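Long-range contacts in putative Acetyltransferase (Pyrococcus horikoshii, PDB 3DDD), which binds coenzyme A and, as a member of the GNAT acetyltransferase family, probably transfers acyl groups: residues A[80-85]-A[112-117]; A[122-127]-A[264-269]; A[240-245]-A[274-279]. All coordinates share one frame; numbering follows the deposited sequence.

Interaction 1. Residues A[80-85]-A[112-117]; sequences IFFYNK and LEIGRR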
loop_
_atom_site.group_PDB
_atom_site.type_symbol
_atom_site.label_atom_id
_atom_site.label_comp_id
_atom_site.label_asym_id
_atom_site.label_seq_id
_atom_site.Cartn_x
_atom_site.Cartn_y
_atom_site.Cartn_z
ATOM N N ILE A 80 -4.110 7.611 -5.986
ATOM C CA ILE A 80 -5.374 7.149 -5.420
ATOM C C ILE A 80 -5.694 5.806 -6.102
ATOM O O ILE A 80 -5.451 5.633 -7.305
ATOM C CB ILE A 80 -6.505 8.217 -5.545
ATOM C CG1 ILE A 80 -7.715 7.787 -4.734
ATOM C CG2 ILE A 80 -6.881 8.542 -6.998
ATOM C CD1 ILE A 80 -8.664 8.846 -4.486
ATOM N N PHE A 81 -6.106 4.835 -5.298
ATOM C CA PHE A 81 -6.481 3.507 -5.770
ATOM C C PHE A 81 -7.919 3.230 -5.330
ATOM O O PHE A 81 -8.219 3.253 -4.146
ATOM C CB PHE A 81 -5.506 2.440 -5.229
ATOM C CG PHE A 81 -4.061 2.716 -5.576
ATOM C CD1 PHE A 81 -3.576 2.438 -6.837
ATOM C CD2 PHE A 81 -3.200 3.288 -4.647
ATOM C CE1 PHE A 81 -2.258 2.722 -7.169
ATOM C CE2 PHE A 81 -1.890 3.548 -4.956
ATOM C CZ PHE A 81 -1.409 3.270 -6.209
ATOM N N PHE A 82 -8.797 3.003 -6.301
ATOM C CA PHE A 82 -10.222 2.757 -6.044
ATOM C C PHE A 82 -10.623 1.306 -5.921
ATOM O O PHE A 82 -10.267 0.469 -6.745
ATOM C CB PHE A 82 -11.082 3.366 -7.153
ATOM C CG PHE A 82 -11.112 4.840 -7.113
ATOM C CD1 PHE A 82 -11.907 5.489 -6.202
ATOM C CD2 PHE A 82 -10.284 5.575 -7.947
ATOM C CE1 PHE A 82 -11.894 6.867 -6.130
ATOM C CE2 PHE A 82 -10.264 6.925 -7.895
ATOM C CZ PHE A 82 -11.072 7.586 -6.992
ATOM N N TYR A 83 -11.378 1.028 -4.878
ATOM C CA TYR A 83 -12.122 -0.220 -4.751
ATOM C C TYR A 83 -13.632 0.143 -4.801
ATOM O O TYR A 83 -14.008 1.229 -5.291
ATOM C CB TYR A 83 -11.694 -0.934 -3.466
ATOM C CG TYR A 83 -10.208 -0.975 -3.325
ATOM C CD1 TYR A 83 -9.435 -1.677 -4.235
ATOM C CD2 TYR A 83 -9.557 -0.261 -2.314
ATOM C CE1 TYR A 83 -8.069 -1.699 -4.136
ATOM C CE2 TYR A 83 -8.175 -0.287 -2.192
ATOM C CZ TYR A 83 -7.434 -1.002 -3.110
ATOM O OH TYR A 83 -6.070 -1.019 -3.017
ATOM N N ASN A 84 -14.495 -0.724 -4.297
ATOM C CA ASN A 84 -15.939 -0.539 -4.512
ATOM C C ASN A 84 -16.519 0.501 -3.585
ATOM O O ASN A 84 -17.387 1.262 -3.975
ATOM C CB ASN A 84 -16.706 -1.861 -4.339
ATOM C CG ASN A 84 -16.252 -2.948 -5.309
ATOM O OD1 ASN A 84 -15.581 -2.671 -6.291
ATOM N ND2 ASN A 84 -16.624 -4.191 -5.031
ATOM N N LYS A 85 -16.023 0.531 -2.359
ATOM C CA LYS A 85 -16.611 1.332 -1.294
ATOM C C LYS A 85 -15.655 2.379 -0.774
ATOM O O LYS A 85 -16.060 3.301 -0.079
ATOM C CB LYS A 85 -16.946 0.422 -0.128
ATOM C CG LYS A 85 -18.007 -0.661 -0.418
ATOM C CD LYS A 85 -18.420 -1.368 0.888
ATOM C CE LYS A 85 -19.096 -2.717 0.609
ATOM N NZ LYS A 85 -18.075 -3.706 0.123
ATOM N N LEU A 112 -8.140 13.976 -3.572
ATOM C CA LEU A 112 -9.370 13.912 -2.780
ATOM C C LEU A 112 -10.572 14.323 -3.615
ATOM O O LEU A 112 -11.695 13.856 -3.386
ATOM C CB LEU A 112 -9.281 14.907 -1.607
ATOM C CG LEU A 112 -9.694 14.468 -0.232
ATOM C CD1 LEU A 112 -8.929 13.164 0.046
ATOM C CD2 LEU A 112 -9.386 15.617 0.799
ATOM N N GLU A 113 -10.334 15.290 -4.503
ATOM C CA GLU A 113 -11.357 15.844 -5.375
ATOM C C GLU A 113 -11.879 14.787 -6.302
ATOM O O GLU A 113 -13.091 14.698 -6.539
ATOM C CB GLU A 113 -10.788 17.011 -6.189
ATOM C CG GLU A 113 -11.817 17.815 -6.950
ATOM C CD GLU A 113 -11.226 19.075 -7.586
ATOM O OE1 GLU A 113 -10.114 19.002 -8.177
ATOM O OE2 GLU A 113 -11.869 20.143 -7.453
ATOM N N ILE A 114 -10.940 14.030 -6.868
ATOM C CA ILE A 114 -11.235 12.854 -7.688
ATOM C C ILE A 114 -11.936 11.757 -6.895
ATOM O O ILE A 114 -12.868 11.155 -7.388
ATOM C CB ILE A 114 -9.922 12.237 -8.277
ATOM C CG1 ILE A 114 -9.320 13.171 -9.349
ATOM C CG2 ILE A 114 -10.153 10.820 -8.821
ATOM C CD1 ILE A 114 -7.826 12.958 -9.559
ATOM N N GLY A 115 -11.441 11.476 -5.694
ATOM C CA GLY A 115 -11.979 10.418 -4.839
ATOM C C GLY A 115 -13.406 10.645 -4.337
ATOM O O GLY A 115 -14.213 9.713 -4.316
ATOM N N ARG A 116 -13.703 11.880 -3.922
ATOM C CA ARG A 116 -15.022 12.257 -3.431
ATOM C C ARG A 116 -16.157 12.101 -4.444
ATOM O O ARG A 116 -17.290 11.888 -4.059
ATOM C CB ARG A 116 -15.008 13.709 -3.002
ATOM C CG ARG A 116 -14.424 13.992 -1.650
ATOM C CD ARG A 116 -14.503 15.523 -1.402
ATOM N NE ARG A 116 -13.877 15.967 -0.156
ATOM C CZ ARG A 116 -14.387 15.744 1.058
ATOM N NH1 ARG A 116 -15.501 15.026 1.231
ATOM N NH2 ARG A 116 -13.764 16.214 2.122
ATOM N N ARG A 117 -15.873 12.268 -5.725
ATOM C CA ARG A 117 -16.880 12.056 -6.762
ATOM C C ARG A 117 -17.286 10.601 -6.860
ATOM O O ARG A 117 -18.370 10.313 -7.346
ATOM C CB ARG A 117 -16.319 12.345 -8.137
ATOM C CG ARG A 117 -16.315 13.727 -8.650
ATOM C CD ARG A 117 -15.449 13.714 -9.920
ATOM N NE ARG A 117 -14.843 15.002 -10.006
ATOM C CZ ARG A 117 -13.626 15.254 -10.433
ATOM N NH1 ARG A 117 -12.844 14.298 -10.887
ATOM N NH2 ARG A 117 -13.225 16.516 -10.419
#
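Ile80 and Phe82 reach from strand 73-82 onto one flank of helix 103-118, a helix-on-sheet layer of the GNAT fold. The short segments 80-82 and 112-117 run almost parallel, 12° between their directions, with axes 9.6 Å apart at closest approach. Such a separation suits one layer of apolar side chains, and the surface buried between the two segments is modest, 165 Å² with both sides summed.

Ile80 comes first. With CG1 swung opposite the backbone N (chi1 -170°) and the chain extended beyond it, CD1 is delivered straight to the helix backbone, 3.7 Å from Gly115 CA. Glycine matters at this point, because a beta carbon built there would run into that same methyl. The CG2 branch of Ile80 only grazes CG2 of Ile114, at 4.4 Å. Strand 86-94 flanks the same residue through Ala87 and Ile89.

Phe81 points off to the other side of the strand, towards helix 47-60, and the next residue in contact is Phe82. Its ring meets the helix with its edge: Gly115 CA lies in the ring plane, and the side chain of Ile114 crosses that of Phe82 at about a right angle. Beyond the two segments, Lys118 makes a cation-pi contact with this ring, while Gln61 and Arg185 hydrogen-bond to the backbone of Phe82. An alanine at this position would remove the whole ring and would probably open a gap beside Gly115, leaving the Ile114 methyl without its closer apolar neighbour on the strand and Lys118 without its aromatic partner.

After Phe82 the chain turns away from the helix. At the far end of the ring, the single atom CZ serves both helix residues, 3.7 Å from Gly115 CA and 3.8 Å from Ile114 CG2.

Interaction 2. Residues A[122-127]-A[264-269]; sequences IRLDAS and MRMRLG. With COA (coenzyme A), chain B.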
loop_
_atom_site.group_PDB
_atom_site.type_symbol
_atom_site.label_atom_id
_atom_site.label_comp_id
_atom_site.label_asym_id
_atom_site.label_seq_id
_atom_site.Cartn_x
_atom_site.Cartn_y
_atom_site.Cartn_z
ATOM N N ILE A 122 -12.355 7.486 2.156
ATOM C CA ILE A 122 -10.978 7.474 1.678
ATOM C C ILE A 122 -10.090 7.172 2.868
ATOM O O ILE A 122 -10.251 7.747 3.933
ATOM C CB ILE A 122 -10.591 8.806 0.966
ATOM C CG1 ILE A 122 -11.363 8.942 -0.358
ATOM C CG2 ILE A 122 -9.106 8.860 0.679
ATOM C CD1 ILE A 122 -11.379 10.338 -0.928
ATOM N N ARG A 123 -9.153 6.254 2.674
ATOM C CA ARG A 123 -8.236 5.869 3.728
ATOM C C ARG A 123 -6.786 5.895 3.252
ATOM O O ARG A 123 -6.491 5.962 2.061
ATOM C CB ARG A 123 -8.605 4.486 4.263
ATOM C CG ARG A 123 -9.975 4.458 4.881
ATOM C CD ARG A 123 -10.507 3.083 5.023
ATOM N NE ARG A 123 -10.023 2.385 6.212
ATOM C CZ ARG A 123 -9.930 1.063 6.310
ATOM N NH1 ARG A 123 -10.221 0.269 5.269
ATOM N NH2 ARG A 123 -9.482 0.532 7.437
ATOM N N LEU A 124 -5.890 5.844 4.220
ATOM C CA LEU A 124 -4.461 5.898 3.963
ATOM C C LEU A 124 -3.682 5.475 5.198
ATOM O O LEU A 124 -4.218 5.436 6.296
ATOM C CB LEU A 124 -4.037 7.312 3.548
ATOM C CG LEU A 124 -4.377 8.464 4.501
ATOM C CD1 LEU A 124 -3.378 8.564 5.679
ATOM C CD2 LEU A 124 -4.431 9.744 3.739
ATOM N N ASP A 125 -2.405 5.194 4.985
ATOM C CA ASP A 125 -1.442 4.887 6.039
ATOM C C ASP A 125 -0.387 5.966 6.113
ATOM O O ASP A 125 0.480 6.065 5.238
ATOM C CB ASP A 125 -0.828 3.530 5.782
ATOM C CG ASP A 125 -1.823 2.428 6.011
ATOM O OD1 ASP A 125 -2.198 2.247 7.187
ATOM O OD2 ASP A 125 -2.236 1.754 5.028
ATOM N N ALA A 126 -0.507 6.774 7.165
ATOM C CA ALA A 126 0.271 8.000 7.388
ATOM C C ALA A 126 1.599 7.829 8.111
ATOM O O ALA A 126 1.628 7.378 9.260
ATOM C CB ALA A 126 -0.597 8.998 8.248
ATOM N N SER A 127 2.681 8.303 7.489
ATOM C CA SER A 127 3.981 8.455 8.144
ATOM C C SER A 127 3.974 9.681 9.049
ATOM O O SER A 127 2.979 10.405 9.098
ATOM C CB SER A 127 5.075 8.604 7.089
ATOM O OG SER A 127 5.004 9.881 6.441
HETATM N N MSE A 264 0.095 5.438 10.865
HETATM C CA MSE A 264 -1.198 5.501 11.443
HETATM C C MSE A 264 -2.134 5.406 10.252
HETATM O O MSE A 264 -2.023 6.168 9.297
HETATM C CB MSE A 264 -1.350 6.796 12.239
HETATM C CG MSE A 264 -2.740 7.044 12.777
HETATM SE SE MSE A 264 -3.316 5.747 14.079
HETATM C CE MSE A 264 -2.342 6.428 15.655
ATOM N N ARG A 265 -3.016 4.421 10.292
ATOM C CA ARG A 265 -4.043 4.309 9.303
ATOM C C ARG A 265 -5.048 5.383 9.667
ATOM O O ARG A 265 -5.263 5.647 10.825
ATOM C CB ARG A 265 -4.647 2.910 9.309
ATOM C CG ARG A 265 -5.742 2.648 8.315
ATOM C CD ARG A 265 -5.877 1.122 8.096
ATOM N NE ARG A 265 -4.790 0.646 7.235
ATOM C CZ ARG A 265 -4.790 -0.480 6.534
ATOM N NH1 ARG A 265 -5.824 -1.314 6.591
ATOM N NH2 ARG A 265 -3.751 -0.752 5.737
HETATM N N MSE A 266 -5.603 6.042 8.657
HETATM C CA MSE A 266 -6.527 7.160 8.862
HETATM C C MSE A 266 -7.669 7.093 7.858
HETATM O O MSE A 266 -7.549 6.447 6.820
HETATM C CB MSE A 266 -5.785 8.482 8.686
HETATM C CG MSE A 266 -4.589 8.675 9.594
HETATM SE SE MSE A 266 -3.752 10.381 9.349
HETATM C CE MSE A 266 -4.806 11.413 10.599
ATOM N N ARG A 267 -8.757 7.783 8.169
ATOM C CA ARG A 267 -9.997 7.700 7.397
ATOM C C ARG A 267 -10.704 9.040 7.265
ATOM O O ARG A 267 -10.856 9.799 8.234
ATOM C CB ARG A 267 -10.950 6.670 8.030
ATOM C CG ARG A 267 -12.272 6.510 7.300
ATOM C CD ARG A 267 -13.189 5.559 8.019
ATOM N NE ARG A 267 -13.861 6.225 9.137
ATOM C CZ ARG A 267 -13.504 6.127 10.408
ATOM N NH1 ARG A 267 -12.518 5.341 10.787
ATOM N NH2 ARG A 267 -14.186 6.786 11.322
ATOM N N LEU A 268 -11.170 9.304 6.049
ATOM C CA LEU A 268 -12.096 10.388 5.799
ATOM C C LEU A 268 -13.390 9.788 5.247
ATOM O O LEU A 268 -13.424 9.219 4.153
ATOM C CB LEU A 268 -11.515 11.436 4.859
ATOM C CG LEU A 268 -12.446 12.616 4.546
ATOM C CD1 LEU A 268 -12.866 13.415 5.809
ATOM C CD2 LEU A 268 -11.812 13.519 3.516
ATOM N N GLY A 269 -14.459 9.924 6.024
ATOM C CA GLY A 269 -15.731 9.339 5.685
ATOM C C GLY A 269 -16.130 8.250 6.668
ATOM O O GLY A 269 -15.555 8.134 7.756
HETATM N N1A COA B . 7.685 16.934 9.523
HETATM C C2A COA B . 6.437 17.066 10.080
HETATM N N3A COA B . 5.381 17.474 9.292
HETATM C C4A COA B . 5.611 17.739 7.973
HETATM C C5A COA B . 6.851 17.595 7.392
HETATM C C6A COA B . 7.896 17.194 8.188
HETATM N N6A COA B . 9.103 17.386 7.702
HETATM N N7A COA B . 6.793 17.917 6.079
HETATM C C8A COA B . 5.509 18.236 5.818
HETATM N N9A COA B . 4.779 18.123 6.982
HETATM C C1B COA B . 3.319 18.222 7.158
HETATM C C2B COA B . 2.963 19.467 7.960
HETATM O O2B COA B . 1.785 19.318 8.695
HETATM C C3B COA B . 2.725 20.467 6.862
HETATM O O3B COA B . 1.962 21.527 7.327
HETATM P P3B COA B . 2.636 22.821 8.002
HETATM O O7A COA B . 1.582 23.917 8.095
HETATM O O8A COA B . 3.739 23.283 7.094
HETATM O O9A COA B . 2.960 22.476 9.417
HETATM C C4B COA B . 1.992 19.586 5.881
HETATM O O4B COA B . 2.747 18.396 5.888
HETATM C C5B COA B . 1.858 20.146 4.482
HETATM O O5B COA B . 3.095 20.605 4.054
HETATM P P1A COA B . 3.423 20.554 2.496
HETATM O O1A COA B . 4.434 21.625 2.184
HETATM O O2A COA B . 2.200 20.700 1.631
HETATM O O3A COA B . 4.012 19.067 2.384
HETATM P P2A COA B . 5.185 18.668 1.363
HETATM O O4A COA B . 5.179 19.334 0.034
HETATM O O5A COA B . 6.523 18.824 2.064
HETATM O O6A COA B . 4.956 17.069 1.222
HETATM C CBP COA B . 5.145 14.806 2.281
HETATM C CCP COA B . 4.740 16.295 2.388
HETATM C CDP COA B . 4.709 14.301 0.905
HETATM C CEP COA B . 4.354 14.061 3.369
HETATM C CAP COA B . 6.600 14.464 2.661
HETATM O OAP COA B . 7.379 15.583 2.938
HETATM C C9P COA B . 7.366 13.513 1.767
HETATM O O9P COA B . 7.420 13.571 0.403
HETATM N N8P COA B . 8.055 12.542 2.324
HETATM C C7P COA B . 7.935 11.232 1.747
HETATM C C6P COA B . 7.986 10.138 2.775
HETATM C C5P COA B . 7.132 10.432 3.959
HETATM O O5P COA B . 7.726 10.389 5.067
HETATM N N4P COA B . 5.816 10.736 3.762
HETATM C C3P COA B . 4.861 10.162 2.784
HETATM C C2P COA B . 3.985 8.955 3.237
HETATM S S1P COA B . 2.539 9.247 4.332
#
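Arg265 and Asp125 face each other as a non-hydrogen-bonded antiparallel pair, their CA atoms 4.2 Å apart, and their side chains run side by side in the same direction. The guanidinium takes the carboxylate side-on with two nitrogens: Arg265 NE reaches Asp125 OD1 at 3.0 Å and Arg265 NH2 reaches Asp125 OD2 at the same length. The NE bond is the straighter, 173° at the hydrogen. Both oxygens are approached from their syn side, yet the two flat groups are twisted 42° against each other. A bend at chi3 turns the Arg265 head towards the acid. Thr145 also bonds to OD1, and the C-terminal carboxylate of Gly288 forms a second salt bridge with Arg265 NH2, so this buried pair has further polar partners.

Arg123 lies on the same face. Its NH2 approaches Arg265 CD obliquely at 3.7 Å, the two guanidinium planes being 82° apart. These like charges are probably offset by Glu142 and Glu274, both salt-bridged to Arg123 NH2. Glu142 also pairs with Arg267, whose CG packs against Arg123 CG.

Here strand 121-126 of the GNAT domain that holds coenzyme A joins strand 258-267 of the second GNAT domain. Three hydrogen-bonded pairs, Ile122-Leu268, Leu124-Met266 and Ala126-Met264, fix the antiparallel register; each contributes two backbone bonds.

Met266, a selenomethionine, packs on the face opposite these charges: Leu124 CD1 lies beside its CB, and its SE sits 3.6 Å from Ala126 CB, next to helix 131-136. At the end of strand 121-126, Asp125 and Ser127 belong to the coenzyme A pocket. Ser127 OG makes a weak bond to O5P of the cofactor, 3.1 Å long, and Asp125 O lies 3.9 Å from the thiol sulfur S1P.

Interaction 3. Residues A[240-245]-A[274-279]; sequences IIPEVN and EKVDIY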
loop_
_atom_site.group_PDB
_atom_site.type_symbol
_atom_site.label_atom_id
_atom_site.label_comp_id
_atom_site.label_asym_id
_atom_site.label_seq_id
_atom_site.Cartn_x
_atom_site.Cartn_y
_atom_site.Cartn_z
ATOM N N ILE A 240 3.547 -6.233 7.345
ATOM C CA ILE A 240 2.994 -5.028 7.940
ATOM C C ILE A 240 1.685 -5.434 8.614
ATOM O O ILE A 240 0.688 -5.760 7.940
ATOM C CB ILE A 240 2.755 -3.899 6.900
ATOM C CG1 ILE A 240 4.047 -3.545 6.172
ATOM C CG2 ILE A 240 2.254 -2.698 7.581
ATOM C CD1 ILE A 240 3.837 -2.705 4.923
ATOM N N ILE A 241 1.714 -5.368 9.940
ATOM C CA ILE A 241 0.674 -5.860 10.813
ATOM C C ILE A 241 -0.204 -4.720 11.331
ATOM O O ILE A 241 0.318 -3.736 11.841
ATOM C CB ILE A 241 1.330 -6.539 12.046
ATOM C CG1 ILE A 241 2.145 -7.753 11.604
ATOM C CG2 ILE A 241 0.291 -6.961 13.029
ATOM C CD1 ILE A 241 2.780 -8.440 12.777
ATOM N N PRO A 242 -1.532 -4.880 11.270
ATOM C CA PRO A 242 -2.401 -3.912 11.917
ATOM C C PRO A 242 -2.304 -4.155 13.417
ATOM O O PRO A 242 -2.496 -5.276 13.859
ATOM C CB PRO A 242 -3.793 -4.255 11.381
ATOM C CG PRO A 242 -3.625 -5.351 10.416
ATOM C CD PRO A 242 -2.295 -5.981 10.669
ATOM N N GLU A 243 -2.011 -3.113 14.181
ATOM C CA GLU A 243 -1.681 -3.259 15.605
ATOM C C GLU A 243 -2.893 -3.749 16.430
ATOM O O GLU A 243 -2.724 -4.216 17.559
ATOM C CB GLU A 243 -1.102 -1.927 16.134
ATOM C CG GLU A 243 -0.477 -1.950 17.538
ATOM C CD GLU A 243 0.275 -0.658 17.889
ATOM O OE1 GLU A 243 0.209 0.320 17.125
ATOM O OE2 GLU A 243 0.929 -0.614 18.948
ATOM N N VAL A 244 -4.097 -3.651 15.859
ATOM C CA VAL A 244 -5.328 -4.127 16.501
ATOM C C VAL A 244 -5.583 -5.623 16.340
ATOM O O VAL A 244 -6.529 -6.131 16.919
ATOM C CB VAL A 244 -6.584 -3.404 15.967
ATOM C CG1 VAL A 244 -6.621 -1.963 16.467
ATOM C CG2 VAL A 244 -6.666 -3.497 14.460
ATOM N N ASN A 245 -4.782 -6.315 15.527
ATOM C CA ASN A 245 -4.861 -7.764 15.437
ATOM C C ASN A 245 -3.919 -8.226 16.516
ATOM O O ASN A 245 -2.702 -8.185 16.336
ATOM C CB ASN A 245 -4.423 -8.269 14.057
ATOM C CG ASN A 245 -4.599 -9.757 13.896
ATOM O OD1 ASN A 245 -4.543 -10.491 14.863
ATOM N ND2 ASN A 245 -4.805 -10.217 12.658
ATOM N N GLU A 274 -14.683 -4.156 8.312
ATOM C CA GLU A 274 -13.548 -5.024 8.011
ATOM C C GLU A 274 -13.397 -6.066 9.114
ATOM O O GLU A 274 -13.887 -5.872 10.206
ATOM C CB GLU A 274 -12.255 -4.203 7.851
ATOM C CG GLU A 274 -11.828 -3.421 9.082
ATOM C CD GLU A 274 -10.603 -2.549 8.845
ATOM O OE1 GLU A 274 -10.048 -2.548 7.717
ATOM O OE2 GLU A 274 -10.185 -1.865 9.801
ATOM N N LYS A 275 -12.735 -7.180 8.830
ATOM C CA LYS A 275 -12.574 -8.221 9.848
ATOM C C LYS A 275 -11.089 -8.358 10.189
ATOM O O LYS A 275 -10.372 -9.222 9.695
ATOM C CB LYS A 275 -13.211 -9.536 9.399
ATOM C CG LYS A 275 -13.323 -10.556 10.536
ATOM C CD LYS A 275 -14.201 -11.770 10.189
ATOM C CE LYS A 275 -14.188 -12.840 11.301
ATOM N NZ LYS A 275 -13.756 -12.309 12.645
ATOM N N VAL A 276 -10.644 -7.450 11.035
ATOM C CA VAL A 276 -9.229 -7.184 11.221
ATOM C C VAL A 276 -8.545 -8.263 12.095
ATOM O O VAL A 276 -7.320 -8.367 12.107
ATOM C CB VAL A 276 -9.035 -5.767 11.824
ATOM C CG1 VAL A 276 -9.442 -5.758 13.316
ATOM C CG2 VAL A 276 -7.603 -5.271 11.598
ATOM N N ASP A 277 -9.360 -9.043 12.811
ATOM C CA ASP A 277 -8.880 -10.184 13.594
ATOM C C ASP A 277 -8.310 -11.287 12.708
ATOM O O ASP A 277 -7.386 -11.990 13.112
ATOM C CB ASP A 277 -9.966 -10.738 14.567
ATOM C CG ASP A 277 -11.237 -11.216 13.866
ATOM O OD1 ASP A 277 -12.011 -10.358 13.400
ATOM O OD2 ASP A 277 -11.493 -12.445 13.822
ATOM N N ILE A 278 -8.809 -11.402 11.480
ATOM C CA ILE A 278 -8.249 -12.383 10.525
ATOM C C ILE A 278 -7.195 -11.811 9.580
ATOM O O ILE A 278 -6.673 -12.525 8.713
ATOM C CB ILE A 278 -9.344 -13.152 9.714
ATOM C CG1 ILE A 278 -10.146 -12.248 8.764
ATOM C CG2 ILE A 278 -10.256 -13.936 10.678
ATOM C CD1 ILE A 278 -10.935 -13.061 7.722
ATOM N N TYR A 279 -6.910 -10.519 9.744
ATOM C CA TYR A 279 -6.119 -9.744 8.811
ATOM C C TYR A 279 -4.788 -9.505 9.484
ATOM O O TYR A 279 -4.708 -8.676 10.405
ATOM C CB TYR A 279 -6.810 -8.413 8.514
ATOM C CG TYR A 279 -6.241 -7.589 7.361
ATOM C CD1 TYR A 279 -5.428 -8.151 6.377
ATOM C CD2 TYR A 279 -6.603 -6.276 7.208
ATOM C CE1 TYR A 279 -4.978 -7.384 5.297
ATOM C CE2 TYR A 279 -6.159 -5.505 6.139
ATOM C CZ TYR A 279 -5.353 -6.060 5.189
ATOM O OH TYR A 279 -4.908 -5.281 4.140
#
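Val276 is the bump of this contact, wedged by its methyls against a ledge made of Pro242 and Val244. Its CG2 points at both: it lies 3.9 Å from Pro242 CB and only 3.5 Å from Val244 CG2, tighter than ordinary van der Waals contact for two carbons. The two valine side chains cross at about a right angle, whereas the proline ring and Val276 slide past each other in opposite directions. CG2 of Val276 reaches this position because it stands opposite the backbone N, with CG1 placed between N and the carbonyl carbon (chi1 74°).

The ledge owes its shape to a type I beta turn from Pro242 to Asn245, closed by the bond from Asn245 N to Pro242 O. That turn brings the Pro242 ring and the Asn245 side chain to the same partner, the carbonyl of Tyr279. Pro242 CG touches Tyr279 O at 3.5 Å, and Asn245 ND2 donates to this oxygen over 2.7 Å in a nearly straight bond, 169° at the hydrogen. The oxygen lies in the amide plane of Asn245, but ND2 stands well above the carbonyl plane, 74° out of it, and so misses the lone-pair directions. Asn245 is extended, CG opposite its backbone N, and its amide enters the hollow of the bent segment 274-279, with Val276 O 3.5 Å from its CG.

Asn245 is also the N-cap of helix 246-252, its OD1 weakly bonded to backbone N atoms of Asp247 and Ala248. Within the second GNAT domain the contact thus joins the turn between strand 238-242 and that helix to the loop leading into strand 279-281; Tyr143 of strand 140-149 adjoins Pro242 and Val244, and helix 169-179 packs on Ile278 and Tyr279.

How the interactions relate
Interactions 1 and 2 meet directly, helix 103-118 being followed in the chain by strand 121-126: Leu112 CD1 lies 3.9 Å from Ile122 CD1, and the centres of the two contacts are 13 Å apart. Interactions 2 and 3 have centres 15 Å apart and are joined by a salt bridge, Arg123 NH2 to Glu274 OE1 at 3.1 Å, and by Arg265 packing near the Tyr279 ring. Interactions 1 and 3 do not touch, their nearest atoms being about 8 Å apart. Interaction 2 is therefore the middle member, and it alone contains residues of the coenzyme A pocket; the Ile80 side chain of interaction 1 stays about 13 Å from the cofactor.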